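Local coordinates for Ctr9 protein (Myceliophthora thermophila, PDB 6AF0), which probably binds the RNA polymerase II complex, its long helical array of tetratricopeptide repeats serving as a scaffold for partner proteins, at residues A195-A200 and A214-V219; H687-L692 and D729-L734; N697-A702 and N722-F727. All blocks are in the same frame, centred on the assembly; numbering follows the deposited sequence.

How the contacts relate
Contact 1 and the other two lie on opposite sides of the chain's centre: the centre of contact 1 is about 83 Å from that of contact 2 and about 94 Å from that of contact 3. Contact 1 comes first along the chain and joins helices 193-205 and 209-222. Contacts 2 and 3 both join helices 689-704 and 712-734, with centres about 12 Å apart, and contact 3 is nested inside the loop that contact 2 closes. They touch where Leu692 O meets Phe727 CB at 3.5 Å. Contact 3 pairs the two helices nearer their connection, contact 2 at the open end, while contact 1 holds a separate hairpin of the elongated, largely helical chain.

Contact 1: residues A195-A200 and A214-V219; sequences AVMGKA and AAYQDV
Ala200 lays its methyl over one face of the Tyr216 ring, a CH-pi contact in which CB stands 3.5 Å from the ring centroid and 17° off the ring normal. CB is displaced somewhat toward the rim, with Tyr216 CE2 its nearest ring atom at 3.4 Å. Tyr216 CG lies anti to its own carbonyl carbon (chi1 -73°), and the ring beyond it reaches helix 193-205. Its OH ends 3.8 Å from Met197 O, a distance at which no hydrogen bond is made.

The remaining contacts are apolar. Ala200 CB also meets Ala215 CB at 3.6 Å, and two methyls suit this place, where the axes come within 8.7 Å. Further along, Val196 and Val219 slide past each other in opposite directions, with Val196 CG1 3.5 Å from Val219 CG2. Met197 crosses Val219 at about a right angle and brings its CG to 4.0 Å from that same Val219 CG2, so one branch of the valine is shared by two partners. Branched and flexible apolar chains fit such a seam, since they fill it without needing polar mates.

The helices run nearly antiparallel, at 159°, as in the helical hairpin of a tetratricopeptide repeat, the family to which this region is assigned. Toward the connected end of the pair, Ala200 O and Ser212 OG are hydrogen-bonded. Helix 168-188 packs on Ala195 and Lys199, while Pro231 and helix 232-240 pack against Tyr216.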
# COMPACT_ATOMS: atom_id res chain seq x y z
N ALA A 195 19.40 43.66 -26.39
CA ALA A 195 20.48 43.13 -25.56
C ALA A 195 20.01 42.85 -24.14
O ALA A 195 20.41 41.87 -23.51
CB ALA A 195 21.64 44.10 -25.52
N VAL A 196 19.17 43.74 -23.64
CA VAL A 196 18.68 43.61 -22.28
C VAL A 196 17.62 42.51 -22.25
O VAL A 196 17.54 41.74 -21.28
CB VAL A 196 18.21 44.98 -21.72
CG1 VAL A 196 17.00 45.48 -22.44
CG2 VAL A 196 17.90 44.88 -20.23
N MET A 197 16.86 42.39 -23.34
CA MET A 197 15.91 41.26 -23.49
C MET A 197 16.60 39.90 -23.52
O MET A 197 16.07 38.91 -23.00
CB MET A 197 15.05 41.43 -24.73
CG MET A 197 13.90 42.40 -24.51
SD MET A 197 12.87 42.68 -25.95
CE MET A 197 12.32 41.01 -26.23
N GLY A 198 17.78 39.88 -24.12
CA GLY A 198 18.64 38.70 -24.16
C GLY A 198 19.17 38.35 -22.78
O GLY A 198 19.18 37.16 -22.39
N LYS A 199 19.62 39.38 -22.06
CA LYS A 199 20.04 39.25 -20.65
C LYS A 199 18.90 38.74 -19.79
O LYS A 199 19.08 37.82 -19.02
CB LYS A 199 20.52 40.59 -20.10
CG LYS A 199 20.46 40.71 -18.58
CD LYS A 199 20.89 42.11 -18.14
CE LYS A 199 20.91 42.29 -16.62
NZ LYS A 199 20.80 43.72 -16.21
N ALA A 200 17.71 39.35 -19.92
CA ALA A 200 16.52 38.85 -19.20
C ALA A 200 16.28 37.36 -19.47
O ALA A 200 16.03 36.57 -18.55
CB ALA A 200 15.29 39.66 -19.61
N ALA A 214 12.61 42.24 -13.66
CA ALA A 214 13.06 43.62 -13.54
C ALA A 214 13.54 44.11 -14.87
O ALA A 214 13.31 45.28 -15.22
CB ALA A 214 14.17 43.71 -12.51
N ALA A 215 14.19 43.21 -15.61
CA ALA A 215 14.74 43.50 -16.92
C ALA A 215 13.68 43.70 -18.02
O ALA A 215 13.69 44.73 -18.74
CB ALA A 215 15.74 42.44 -17.31
N TYR A 216 12.75 42.76 -18.16
CA TYR A 216 11.66 42.94 -19.12
C TYR A 216 10.87 44.19 -18.81
O TYR A 216 10.54 44.93 -19.72
CB TYR A 216 10.72 41.74 -19.12
CG TYR A 216 11.32 40.52 -19.76
CD1 TYR A 216 11.57 40.48 -21.11
CD2 TYR A 216 11.64 39.40 -19.02
CE1 TYR A 216 12.13 39.37 -21.70
CE2 TYR A 216 12.18 38.27 -19.60
CZ TYR A 216 12.43 38.25 -20.95
OH TYR A 216 13.00 37.14 -21.56
N GLN A 217 10.57 44.42 -17.53
CA GLN A 217 9.88 45.64 -17.09
C GLN A 217 10.68 46.89 -17.47
O GLN A 217 10.12 47.89 -17.88
CB GLN A 217 9.62 45.60 -15.58
CG GLN A 217 8.51 44.64 -15.15
CD GLN A 217 8.39 44.54 -13.63
OE1 GLN A 217 9.39 44.67 -12.91
NE2 GLN A 217 7.18 44.29 -13.15
N ASP A 218 11.99 46.82 -17.35
CA ASP A 218 12.83 47.96 -17.72
C ASP A 218 12.69 48.28 -19.21
O ASP A 218 12.62 49.44 -19.62
CB ASP A 218 14.29 47.65 -17.39
CG ASP A 218 15.17 48.89 -17.44
OD1 ASP A 218 14.90 49.82 -16.66
OD2 ASP A 218 16.13 48.94 -18.23
N VAL A 219 12.62 47.24 -20.03
CA VAL A 219 12.40 47.42 -21.46
C VAL A 219 11.09 48.11 -21.76
O VAL A 219 11.04 49.05 -22.49
CB VAL A 219 12.37 46.08 -22.18
CG1 VAL A 219 12.30 46.29 -23.68
CG2 VAL A 219 13.61 45.29 -21.80

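Contact 2: residues H687-L692 and D729-L734; sequences HDRYAL and DKALQL
Leu734 meets the side chain of His687 at about a right angle, and both ends of its fork take part. Its CD1 lies 3.5 Å from His687 CB, while CD2 is 3.5 Å from His687 ND1. The leucine CG is anti to its carbonyl carbon (chi1 -53°), and the fork beyond it meets the histidine. An alanine here would lose both methyls and would probably leave the imidazole without its apolar neighbour and freer to turn.

Deeper in, Leu692 CB packs on Ala731 CB at 3.7 Å. Alanine suits this spot, because the backbones draw close: the CA atoms of Arg689 and Ala731 are 5.0 Å apart. Arg689 contributes its aliphatic part, CG lying 3.6 Å from Ala731 O and CD 4.1 Å from Leu734 CB.

What positions these groups lies a step further out. The arginine chain is bent at chi2 (94°) and chi3 (90°), and its NH1 forms a salt bridge with Asp735, just beyond helix 712-734. An arginine therefore does two jobs, greasy stem and charged tip. Asp688 centres an inverse gamma turn that leads His687 into helix 689-704, and its OD1 is salt-bridged to a basic side chain on the chain of another protein.

Helix 673-684 packs on Ala691 and Leu692, and helix 739-752 packs on Leu732.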
# COMPACT_ATOMS: atom_id res chain seq x y z
N HIS A 687 1.96 -33.73 8.72
CA HIS A 687 2.00 -32.57 9.62
C HIS A 687 0.63 -32.24 10.24
O HIS A 687 0.35 -31.07 10.51
CB HIS A 687 2.52 -31.32 8.89
CG HIS A 687 3.88 -31.47 8.25
ND1 HIS A 687 4.67 -30.39 7.91
CD2 HIS A 687 4.58 -32.56 7.88
CE1 HIS A 687 5.79 -30.81 7.36
NE2 HIS A 687 5.77 -32.13 7.34
N ASP A 688 -0.23 -33.24 10.49
CA ASP A 688 -1.54 -32.95 11.10
C ASP A 688 -1.39 -32.63 12.57
O ASP A 688 -1.60 -33.50 13.42
CB ASP A 688 -2.56 -34.08 10.90
CG ASP A 688 -4.01 -33.61 11.11
OD1 ASP A 688 -4.23 -32.37 11.24
OD2 ASP A 688 -4.95 -34.45 11.15
N ARG A 689 -1.06 -31.37 12.87
CA ARG A 689 -0.83 -30.90 14.24
C ARG A 689 -1.81 -31.48 15.26
O ARG A 689 -1.41 -31.92 16.33
CB ARG A 689 -0.87 -29.38 14.32
CG ARG A 689 0.40 -28.71 13.81
CD ARG A 689 0.30 -28.31 12.35
NE ARG A 689 -0.23 -26.96 12.19
CZ ARG A 689 -0.59 -26.44 11.04
NH1 ARG A 689 -1.06 -25.20 11.00
NH2 ARG A 689 -0.49 -27.14 9.91
N TYR A 690 -3.10 -31.49 14.93
CA TYR A 690 -4.12 -32.06 15.81
C TYR A 690 -3.70 -33.47 16.25
O TYR A 690 -3.64 -33.76 17.43
CB TYR A 690 -5.47 -32.10 15.09
CG TYR A 690 -6.68 -32.20 16.00
CD1 TYR A 690 -7.34 -31.05 16.43
CD2 TYR A 690 -7.19 -33.44 16.42
CE1 TYR A 690 -8.46 -31.13 17.26
CE2 TYR A 690 -8.30 -33.53 17.25
CZ TYR A 690 -8.94 -32.36 17.67
OH TYR A 690 -10.04 -32.42 18.50
N ALA A 691 -3.38 -34.32 15.29
CA ALA A 691 -3.03 -35.70 15.61
C ALA A 691 -1.74 -35.82 16.44
O ALA A 691 -1.64 -36.68 17.32
CB ALA A 691 -2.93 -36.53 14.34
N LEU A 692 -0.77 -34.96 16.17
CA LEU A 692 0.51 -34.98 16.89
C LEU A 692 0.35 -34.64 18.38
O LEU A 692 0.84 -35.36 19.25
CB LEU A 692 1.53 -34.03 16.24
CG LEU A 692 2.09 -34.46 14.88
CD1 LEU A 692 1.87 -33.36 13.85
CD2 LEU A 692 3.57 -34.83 14.97
N ASP A 729 6.93 -31.42 19.93
CA ASP A 729 7.86 -30.41 19.41
C ASP A 729 7.68 -30.28 17.89
O ASP A 729 7.56 -29.16 17.38
CB ASP A 729 9.32 -30.66 19.85
CG ASP A 729 10.23 -31.08 18.72
OD1 ASP A 729 10.10 -32.23 18.24
OD2 ASP A 729 11.07 -30.25 18.31
N LYS A 730 7.60 -31.40 17.17
CA LYS A 730 7.36 -31.33 15.72
C LYS A 730 6.11 -30.50 15.44
O LYS A 730 6.14 -29.57 14.66
CB LYS A 730 7.24 -32.72 15.07
CG LYS A 730 7.34 -32.70 13.54
CD LYS A 730 8.73 -33.07 13.02
CE LYS A 730 8.84 -33.02 11.49
NZ LYS A 730 10.25 -32.93 11.00
N ALA A 731 5.01 -30.87 16.11
CA ALA A 731 3.75 -30.13 16.03
C ALA A 731 3.95 -28.62 16.27
O ALA A 731 3.45 -27.78 15.50
CB ALA A 731 2.77 -30.68 17.06
N LEU A 732 4.66 -28.29 17.35
CA LEU A 732 4.85 -26.90 17.77
C LEU A 732 5.90 -26.16 16.94
O LEU A 732 5.97 -24.92 16.94
CB LEU A 732 5.23 -26.84 19.26
CG LEU A 732 5.46 -25.46 19.89
CD1 LEU A 732 4.34 -24.48 19.55
CD2 LEU A 732 5.58 -25.58 21.40
N GLN A 733 6.73 -26.91 16.23
CA GLN A 733 7.67 -26.29 15.29
C GLN A 733 6.97 -25.86 14.00
O GLN A 733 7.34 -24.86 13.39
CB GLN A 733 8.85 -27.22 15.00
CG GLN A 733 8.84 -27.91 13.65
CD GLN A 733 10.13 -28.67 13.40
OE1 GLN A 733 10.94 -28.85 14.31
NE2 GLN A 733 10.32 -29.11 12.16
N LEU A 734 5.96 -26.63 13.59
CA LEU A 734 5.16 -26.29 12.42
C LEU A 734 4.31 -25.08 12.77
O LEU A 734 4.04 -24.25 11.92
CB LEU A 734 4.29 -27.47 11.98
CG LEU A 734 5.10 -28.75 11.79
CD1 LEU A 734 4.24 -30.00 11.69
CD2 LEU A 734 5.99 -28.61 10.57

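Contact 3: residues N697-A702 and N722-F727; sequences NLHLMA and NRAVEF
His699 ND1 is approached by two groups of the facing helix, Arg723 CB at 3.3 Å and the more distant Ala724 N, though neither hydrogen-bonds to it. The imidazole is used here chiefly as a flat, packable surface. Phe727 turns its edge toward one face of that ring in a T-shaped (edge-to-face) pair, the centroids 5.0 Å apart and the planes at 68°. Its CE2 does the touching, 3.4 Å from His699 NE2 and nearer the imidazole rim than its centre. Arg723 runs extended from CG to NE, and its CD reaches the edge of the imidazole, in its plane, 3.7 Å from His699 CE1.

Behind the rings, His699 CB rests on Ala724 CB at 3.6 Å, and Leu700 CD1 lies 4.2 Å from the same Ala724 CB. A small residue suits this position, where the axes of the two nearly antiparallel helices (163°) approach to 8.3 Å. Leu700 also touches Ile747 of helix 739-752.

With no hydrogen bond or salt bridge across it, the contact depends on shape and ring packing. The guanidinium of Arg723 leads away, with NE 5.7 Å from His699 ND1, and its positive charge would probably make protonation of the imidazole slightly less favourable.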
# COMPACT_ATOMS: atom_id res chain seq x y z
N ASN A 697 -0.30 -36.18 24.05
CA ASN A 697 -1.33 -36.38 25.08
C ASN A 697 -1.50 -37.82 25.51
O ASN A 697 -1.59 -38.11 26.70
CB ASN A 697 -2.69 -35.91 24.59
CG ASN A 697 -2.87 -34.41 24.67
OD1 ASN A 697 -1.99 -33.66 25.12
ND2 ASN A 697 -4.04 -33.96 24.23
N LEU A 698 -1.60 -38.71 24.52
CA LEU A 698 -1.84 -40.12 24.79
C LEU A 698 -0.65 -40.76 25.46
O LEU A 698 -0.78 -41.46 26.48
CB LEU A 698 -2.15 -40.88 23.50
CG LEU A 698 -3.15 -42.04 23.67
CD1 LEU A 698 -3.61 -42.54 22.32
CD2 LEU A 698 -2.61 -43.20 24.50
N HIS A 699 0.52 -40.52 24.88
CA HIS A 699 1.77 -40.97 25.47
C HIS A 699 1.78 -40.53 26.92
O HIS A 699 1.79 -41.37 27.83
CB HIS A 699 2.99 -40.40 24.71
CG HIS A 699 3.39 -41.22 23.52
ND1 HIS A 699 4.67 -41.70 23.34
CD2 HIS A 699 2.67 -41.68 22.46
CE1 HIS A 699 4.73 -42.41 22.23
NE2 HIS A 699 3.53 -42.41 21.67
N LEU A 700 1.69 -39.22 27.11
CA LEU A 700 1.76 -38.58 28.43
C LEU A 700 0.88 -39.23 29.49
O LEU A 700 1.26 -39.42 30.64
CB LEU A 700 1.37 -37.11 28.29
CG LEU A 700 2.12 -36.06 29.08
CD1 LEU A 700 3.62 -36.24 29.00
CD2 LEU A 700 1.70 -34.71 28.56
N MET A 701 -0.34 -39.56 29.09
CA MET A 701 -1.28 -40.16 30.02
C MET A 701 -0.89 -41.59 30.30
O MET A 701 -0.86 -42.00 31.45
CB MET A 701 -2.72 -40.08 29.50
CG MET A 701 -3.46 -38.87 30.05
SD MET A 701 -5.12 -38.69 29.41
CE MET A 701 -5.99 -40.01 30.28
N ALA A 702 -0.56 -42.33 29.24
CA ALA A 702 -0.18 -43.74 29.39
C ALA A 702 1.10 -43.90 30.19
O ALA A 702 1.33 -44.94 30.81
CB ALA A 702 -0.02 -44.39 28.02
N ASN A 722 9.89 -38.98 26.46
CA ASN A 722 10.70 -38.48 25.35
C ASN A 722 9.90 -38.51 24.04
O ASN A 722 9.89 -37.54 23.29
CB ASN A 722 11.98 -39.31 25.21
CG ASN A 722 13.10 -38.82 26.10
OD1 ASN A 722 14.26 -39.01 25.76
ND2 ASN A 722 12.78 -38.19 27.22
N ARG A 723 9.22 -39.63 23.77
CA ARG A 723 8.40 -39.77 22.57
C ARG A 723 7.25 -38.77 22.52
O ARG A 723 6.97 -38.22 21.46
CB ARG A 723 7.82 -41.17 22.46
CG ARG A 723 8.87 -42.19 22.16
CD ARG A 723 8.27 -43.58 22.10
NE ARG A 723 9.31 -44.57 21.87
CZ ARG A 723 9.13 -45.87 22.00
NH1 ARG A 723 7.94 -46.34 22.35
NH2 ARG A 723 10.15 -46.70 21.77
N ALA A 724 6.59 -38.58 23.65
CA ALA A 724 5.55 -37.57 23.77
C ALA A 724 6.11 -36.21 23.36
O ALA A 724 5.49 -35.48 22.59
CB ALA A 724 5.02 -37.50 25.20
N VAL A 725 7.29 -35.88 23.86
CA VAL A 725 7.90 -34.60 23.52
C VAL A 725 8.34 -34.56 22.05
O VAL A 725 8.31 -33.49 21.42
CB VAL A 725 9.05 -34.29 24.49
CG1 VAL A 725 9.79 -33.03 24.09
CG2 VAL A 725 8.51 -34.14 25.91
N GLU A 726 8.72 -35.71 21.49
CA GLU A 726 8.97 -35.85 20.04
C GLU A 726 7.80 -35.23 19.28
O GLU A 726 7.98 -34.29 18.49
CB GLU A 726 9.11 -37.33 19.64
CG GLU A 726 10.25 -37.65 18.67
CD GLU A 726 11.50 -38.12 19.40
OE1 GLU A 726 11.45 -39.19 20.05
OE2 GLU A 726 12.55 -37.44 19.33
N PHE A 727 6.60 -35.76 19.53
CA PHE A 727 5.38 -35.32 18.85
C PHE A 727 5.00 -33.87 19.20
O PHE A 727 4.61 -33.10 18.32
CB PHE A 727 4.19 -36.20 19.21
CG PHE A 727 4.37 -37.65 18.89
CD1 PHE A 727 4.25 -38.12 17.61
CD2 PHE A 727 4.58 -38.56 19.90
CE1 PHE A 727 4.37 -39.47 17.34
CE2 PHE A 727 4.70 -39.92 19.63
CZ PHE A 727 4.59 -40.37 18.35